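Local atomic coordinates of hydrogenase maturation factor (Thermoanaerobacter tengcongensis, PDB entry 3VTH), a protein that probably uses ATP and carbamoyl phosphate to S-carbamoylate the C-terminal cysteine of HypE during the maturation of [NiFe]-hydrogenases. Residues A[227-233]-A[323-329]; A[253-259]-A[305-310]. All coordinates share one frame. Residue numbers count along the deposited sequence, not the author numbering.

Contact 1 of 2, residues A[227-233]-A[323-329]. With MG (magnesium ion), chain G; APC (diphosphomethylphosphonic acid adenosyl ester), chain F.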
# COMPACT_ATOMS: atom_id res chain seq x y z
N HIS A 227 5.08 3.30 16.68
CA HIS A 227 3.61 3.28 16.73
C HIS A 227 3.12 3.57 18.15
O HIS A 227 3.83 3.32 19.13
CB HIS A 227 3.06 1.94 16.21
CG HIS A 227 3.32 1.73 14.76
ND1 HIS A 227 4.51 1.21 14.29
CD2 HIS A 227 2.60 2.07 13.66
CE1 HIS A 227 4.50 1.20 12.97
NE2 HIS A 227 3.35 1.73 12.56
N LEU A 228 1.92 4.12 18.24
CA LEU A 228 1.32 4.43 19.53
C LEU A 228 0.26 3.40 19.75
O LEU A 228 -0.54 3.11 18.84
CB LEU A 228 0.69 5.82 19.51
CG LEU A 228 1.67 6.98 19.32
CD1 LEU A 228 0.99 8.19 18.66
CD2 LEU A 228 2.32 7.35 20.66
N ALA A 229 0.26 2.84 20.96
CA ALA A 229 -0.66 1.78 21.33
C ALA A 229 -1.41 2.09 22.61
O ALA A 229 -0.87 2.72 23.53
CB ALA A 229 0.10 0.45 21.46
N VAL A 230 -2.67 1.66 22.63
CA VAL A 230 -3.49 1.63 23.84
C VAL A 230 -4.34 0.37 23.81
O VAL A 230 -4.54 -0.22 22.75
CB VAL A 230 -4.44 2.88 23.99
CG1 VAL A 230 -3.64 4.16 24.17
CG2 VAL A 230 -5.46 3.01 22.83
N ASN A 231 -4.85 -0.02 24.97
CA ASN A 231 -5.88 -1.05 25.05
C ASN A 231 -7.08 -0.70 24.16
O ASN A 231 -7.80 0.27 24.43
CB ASN A 231 -6.33 -1.18 26.52
CG ASN A 231 -7.34 -2.30 26.75
OD1 ASN A 231 -7.86 -2.89 25.81
ND2 ASN A 231 -7.60 -2.59 28.01
N ALA A 232 -7.32 -1.52 23.14
CA ALA A 232 -8.45 -1.28 22.21
C ALA A 232 -9.83 -1.59 22.82
O ALA A 232 -10.86 -1.36 22.17
CB ALA A 232 -8.25 -2.06 20.90
N LEU A 233 -9.85 -2.12 24.04
CA LEU A 233 -11.11 -2.31 24.77
C LEU A 233 -11.37 -1.17 25.76
O LEU A 233 -12.44 -1.11 26.39
CB LEU A 233 -11.13 -3.66 25.52
CG LEU A 233 -10.99 -4.99 24.75
CD1 LEU A 233 -11.21 -6.18 25.70
CD2 LEU A 233 -11.95 -5.07 23.60
N PHE A 323 -5.89 -8.33 25.87
CA PHE A 323 -6.75 -7.42 25.11
C PHE A 323 -6.04 -7.03 23.83
O PHE A 323 -4.81 -6.96 23.81
CB PHE A 323 -7.15 -6.16 25.94
CG PHE A 323 -6.00 -5.49 26.67
CD1 PHE A 323 -5.07 -4.70 25.97
CD2 PHE A 323 -5.84 -5.66 28.04
CE1 PHE A 323 -3.99 -4.09 26.65
CE2 PHE A 323 -4.79 -5.05 28.73
CZ PHE A 323 -3.86 -4.26 28.03
N PRO A 324 -6.81 -6.79 22.75
CA PRO A 324 -6.19 -6.29 21.53
C PRO A 324 -5.76 -4.84 21.72
O PRO A 324 -6.25 -4.16 22.64
CB PRO A 324 -7.31 -6.37 20.48
CG PRO A 324 -8.54 -6.92 21.19
CD PRO A 324 -8.28 -6.88 22.65
N ILE A 325 -4.87 -4.36 20.87
CA ILE A 325 -4.37 -3.00 21.02
C ILE A 325 -4.43 -2.19 19.73
O ILE A 325 -4.14 -2.71 18.66
CB ILE A 325 -2.92 -2.97 21.55
CG1 ILE A 325 -2.01 -3.81 20.63
CG2 ILE A 325 -2.87 -3.46 23.02
CD1 ILE A 325 -0.51 -3.79 20.98
N VAL A 326 -4.77 -0.91 19.85
CA VAL A 326 -4.60 0.07 18.78
C VAL A 326 -3.12 0.12 18.41
O VAL A 326 -2.26 0.01 19.28
CB VAL A 326 -5.05 1.47 19.23
CG1 VAL A 326 -4.64 2.56 18.23
CG2 VAL A 326 -6.56 1.47 19.44
N MET A 327 -2.84 0.23 17.11
CA MET A 327 -1.52 0.55 16.62
C MET A 327 -1.72 1.64 15.59
O MET A 327 -2.27 1.39 14.51
CB MET A 327 -0.86 -0.68 15.96
CG MET A 327 -0.43 -1.74 16.94
SD MET A 327 0.98 -1.17 17.91
CE MET A 327 2.34 -1.84 16.95
N THR A 328 -1.30 2.85 15.93
CA THR A 328 -1.41 3.98 15.02
C THR A 328 -0.01 4.54 14.90
O THR A 328 0.80 4.37 15.81
CB THR A 328 -2.45 5.04 15.50
OG1 THR A 328 -2.66 6.03 14.47
CG2 THR A 328 -2.01 5.73 16.79
N SER A 329 0.30 5.18 13.78
CA SER A 329 1.68 5.58 13.56
C SER A 329 2.08 6.67 14.55
O SER A 329 1.27 7.52 14.93
CB SER A 329 1.90 5.99 12.09
OG SER A 329 1.21 7.18 11.80
MG MG G . -0.28 7.45 10.31
PG APC F . -1.89 10.27 10.59
O1G APC F . -0.89 9.30 11.16
O2G APC F . -3.03 10.54 11.55
O3G APC F . -1.30 11.52 10.02
PB APC F . -2.80 8.05 8.99
O1B APC F . -1.44 7.52 8.65
O2B APC F . -3.82 7.97 7.88
O3B APC F . -2.62 9.61 9.31
PA APC F . -2.78 5.65 11.03
O1A APC F . -3.60 5.19 12.21
O2A APC F . -1.31 5.67 11.24
C3A APC F . -3.45 7.28 10.52
O5' APC F . -3.00 4.68 9.77
C5' APC F . -3.96 3.63 9.72
C4' APC F . -4.64 3.65 8.36
O4' APC F . -5.51 2.52 8.31
C3' APC F . -5.51 4.91 8.20
O3' APC F . -5.40 5.47 6.88
C2' APC F . -6.92 4.39 8.39
O2' APC F . -7.91 5.23 7.77
C1' APC F . -6.80 2.95 7.88
N9 APC F . -7.87 2.20 8.53
C8 APC F . -7.91 1.76 9.82
N7 APC F . -9.09 1.14 10.06
C5 APC F . -9.81 1.19 8.92
C6 APC F . -11.15 0.74 8.46
N6 APC F . -11.98 0.08 9.30
N1 APC F . -11.51 1.00 7.19
C2 APC F . -10.69 1.64 6.33
N3 APC F . -9.47 2.09 6.65
C4 APC F . -9.00 1.89 7.91
O HOH W 1 1.38 8.50 9.29
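Start at the nucleotide end, where 227-233 runs antiparallel to 323-329. L228 and T328 form a hydrogen-bonded pair, L228 N to T328 O at 2.7 Å and T328 N to L228 O at 3.0 Å. V326 N donates to V230 O (3.0 Å) and A232 N to P324 O (2.9 Å), while V230 N finds no partner.

On one face, M327, with chi1 and chi2 both m and chi3 near -95°, brings CE to 3.9 Å from H227 CB and SD to 4.0 Å from A229 CB; the H227 imidazole (chi1 m) lies with CD2 3.6 Å from S329 CA. On the other face L228 CB meets T328 CG2 (3.8 Å) and V230 CG2 meets V326 CG2 (3.9 Å), all four side chains packing on helix 235-245.

At the far end N231 (chi1 t) accepts through OD1 from L233 N at 2.8 Å, an Asx turn, and its CB sits 4.0 Å from the F323 ring centroid, a CH-pi contact over the face. L233 closes in with CG 3.9 Å from P324 CD.

T328 (chi1 t) donates from OG1 to APC O1A at 2.6 Å; K245 also bonds to OG1. The CA-to-CB bond of S329 points away from 227-233; chi1 p puts OG 2.1 Å from the magnesium, and N331 holds the same oxygen. The ion also binds O1G, O1B and O2A of APC and a water, and S329 N reaches O2A at 3.0 Å. This strand end carrying T328 and S329 is part of the nucleoside-triphosphate site of a YrdC/Sua5-type domain.

Contact 2 of 2, residues A[253-259]-A[305-310]; sequences AVMMRDV and GVMLPY. With APC (diphosphomethylphosphonic acid adenosyl ester), chain F.
Pair 253-256 with 305-308 as parallel extended chains in register: A253 opposite G305 (CA-CA 4.5 Å), V254 opposite V306 (5.0 Å), M255 opposite M307 (4.8 Å). A253 starts beside the nucleotide, its N 3.8 Å from APC C8; opposite, a CB on G305 would clash with APC N7. V254 (phi/psi -130/141) bonds through N to G305 O and through O to M307 N, both 2.9 Å; its side chain shares a face with V306, both chi1 t. On the other face M255 CB lies 3.8 Å from M307 CG (M307 chi1 p, chi2 t, chi3 near -34°). The ttm side chain of M255 takes SD to 3.9 Å from P309 CA and CE to 3.8 Å from Y310 CE1 (chi1 p). The pair lies within the mixed sheet of the YrdC-like domain, between antiparallel strands 325-329 and 283-287. M256 (chi1 m) donates from N to M307 O (2.9 Å) and sets CG 3.8 Å from V306 CG1. R257 (-73/-36) points CB away from 305-310; its guanidinium hydrogen-bonds to M318 O and I321 O. D258, chi1 p, N-caps helix 259-265 through OD1 to E261 N. V259 (-62/-37) begins that helix, CG2 4.1 Å from CD1 of L308 (mt).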
# COMPACT_ATOMS: atom_id res chain seq x y z
N ALA A 253 -6.53 1.12 13.31
CA ALA A 253 -6.21 -0.28 13.15
C ALA A 253 -5.85 -0.88 14.50
O ALA A 253 -5.35 -0.19 15.37
CB ALA A 253 -5.03 -0.43 12.19
N VAL A 254 -6.10 -2.17 14.66
CA VAL A 254 -5.89 -2.86 15.93
C VAL A 254 -5.06 -4.13 15.68
O VAL A 254 -5.21 -4.78 14.63
CB VAL A 254 -7.26 -3.19 16.60
CG1 VAL A 254 -7.12 -4.12 17.79
CG2 VAL A 254 -7.94 -1.90 17.07
N MET A 255 -4.14 -4.43 16.59
CA MET A 255 -3.41 -5.68 16.58
C MET A 255 -4.08 -6.69 17.50
O MET A 255 -4.35 -6.39 18.66
CB MET A 255 -1.96 -5.48 17.01
CG MET A 255 -1.14 -6.77 16.94
SD MET A 255 0.60 -6.55 17.35
CE MET A 255 1.21 -5.75 15.88
N MET A 256 -4.33 -7.89 16.99
CA MET A 256 -4.86 -8.98 17.80
C MET A 256 -3.87 -10.14 17.81
O MET A 256 -3.00 -10.20 16.96
CB MET A 256 -6.21 -9.43 17.25
CG MET A 256 -7.20 -8.27 17.21
SD MET A 256 -8.89 -8.83 17.05
CE MET A 256 -9.71 -7.26 16.82
N ARG A 257 -4.02 -11.05 18.77
CA ARG A 257 -2.99 -12.06 19.01
C ARG A 257 -2.94 -13.15 17.95
O ARG A 257 -1.86 -13.61 17.60
CB ARG A 257 -3.13 -12.65 20.43
CG ARG A 257 -4.36 -13.49 20.65
CD ARG A 257 -4.80 -13.50 22.12
NE ARG A 257 -3.79 -14.08 23.01
CZ ARG A 257 -3.06 -13.38 23.89
NH1 ARG A 257 -3.23 -12.06 24.01
NH2 ARG A 257 -2.18 -14.01 24.65
N ASP A 258 -4.11 -13.55 17.42
CA ASP A 258 -4.19 -14.64 16.44
C ASP A 258 -5.53 -14.63 15.71
O ASP A 258 -6.42 -13.84 16.06
CB ASP A 258 -3.94 -16.02 17.09
CG ASP A 258 -4.89 -16.31 18.26
OD1 ASP A 258 -6.03 -15.79 18.27
OD2 ASP A 258 -4.49 -17.06 19.16
N VAL A 259 -5.68 -15.52 14.73
CA VAL A 259 -6.89 -15.56 13.91
C VAL A 259 -8.13 -15.87 14.76
O VAL A 259 -9.20 -15.31 14.51
CB VAL A 259 -6.77 -16.54 12.70
CG1 VAL A 259 -8.09 -16.58 11.91
CG2 VAL A 259 -5.64 -16.08 11.77
N GLY A 305 -9.93 -2.57 10.81
CA GLY A 305 -8.60 -2.84 10.26
C GLY A 305 -7.84 -3.64 11.30
O GLY A 305 -7.61 -3.16 12.41
N VAL A 306 -7.46 -4.87 10.95
CA VAL A 306 -6.83 -5.78 11.92
C VAL A 306 -5.52 -6.33 11.39
O VAL A 306 -5.42 -6.70 10.24
CB VAL A 306 -7.77 -6.95 12.31
CG1 VAL A 306 -7.15 -7.81 13.41
CG2 VAL A 306 -9.11 -6.41 12.79
N MET A 307 -4.52 -6.38 12.27
CA MET A 307 -3.26 -7.03 11.96
C MET A 307 -2.89 -8.03 13.06
O MET A 307 -3.38 -7.96 14.21
CB MET A 307 -2.14 -5.98 11.83
CG MET A 307 -1.76 -5.33 13.18
SD MET A 307 -0.75 -3.83 13.03
CE MET A 307 0.21 -4.26 11.58
N LEU A 308 -2.02 -8.96 12.70
CA LEU A 308 -1.49 -9.92 13.65
C LEU A 308 -0.09 -9.46 14.05
O LEU A 308 0.45 -8.55 13.43
CB LEU A 308 -1.46 -11.31 13.00
CG LEU A 308 -2.82 -11.90 12.61
CD1 LEU A 308 -2.68 -13.29 11.99
CD2 LEU A 308 -3.76 -11.97 13.83
N PRO A 309 0.51 -10.08 15.09
CA PRO A 309 1.88 -9.74 15.48
C PRO A 309 2.85 -9.91 14.30
O PRO A 309 2.68 -10.85 13.49
CB PRO A 309 2.20 -10.79 16.55
CG PRO A 309 0.89 -11.12 17.17
CD PRO A 309 -0.08 -11.09 15.99
N TYR A 310 3.84 -9.02 14.18
CA TYR A 310 4.81 -9.12 13.08
C TYR A 310 6.27 -9.08 13.51
O TYR A 310 7.17 -9.39 12.70
CB TYR A 310 4.52 -8.10 11.96
CG TYR A 310 4.59 -6.63 12.34
CD1 TYR A 310 3.44 -5.94 12.74
CD2 TYR A 310 5.81 -5.93 12.29
CE1 TYR A 310 3.49 -4.59 13.09
CE2 TYR A 310 5.88 -4.56 12.64
CZ TYR A 310 4.71 -3.91 13.03
OH TYR A 310 4.74 -2.58 13.38
PG APC F . -1.89 10.27 10.59
O1G APC F . -0.89 9.30 11.16
O2G APC F . -3.03 10.54 11.55
O3G APC F . -1.30 11.52 10.02
PB APC F . -2.80 8.05 8.99
O1B APC F . -1.44 7.52 8.65
O2B APC F . -3.82 7.97 7.88
O3B APC F . -2.62 9.61 9.31
PA APC F . -2.78 5.65 11.03
O1A APC F . -3.60 5.19 12.21
O2A APC F . -1.31 5.67 11.24
C3A APC F . -3.45 7.28 10.52
O5' APC F . -3.00 4.68 9.77
C5' APC F . -3.96 3.63 9.72
C4' APC F . -4.64 3.65 8.36
O4' APC F . -5.51 2.52 8.31
C3' APC F . -5.51 4.91 8.20
O3' APC F . -5.40 5.47 6.88
C2' APC F . -6.92 4.39 8.39
O2' APC F . -7.91 5.23 7.77
C1' APC F . -6.80 2.95 7.88
N9 APC F . -7.87 2.20 8.53
C8 APC F . -7.91 1.76 9.82
N7 APC F . -9.09 1.14 10.06
C5 APC F . -9.81 1.19 8.92
C6 APC F . -11.15 0.74 8.46
N6 APC F . -11.98 0.08 9.30
N1 APC F . -11.51 1.00 7.19
C2 APC F . -10.69 1.64 6.33
N3 APC F . -9.47 2.09 6.65
C4 APC F . -9.00 1.89 7.91

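Contacts 1 and 2 belong to one mixed sheet of the YrdC-like domain, their centres about 10 Å apart. Contact 2 is nested between the two segments of contact 1, so the order is 227-233, 253-259, 305-310, 323-329. Across the sheet, strands run 226-229, 325-329, 254-255, 303-307. The join between contacts is the antiparallel pairing of 325-329 with 254-255: M255 N lies 2.7 Å from I325 O and M327 N 3.1 Å from A253 O, both probable hydrogen bonds. APC spans both: contact 1 binds its alpha-phosphate directly and the beta- and gamma-phosphates through the magnesium held by S329, contact 2 meets its adenine, so these strands supply part of one nucleotide pocket.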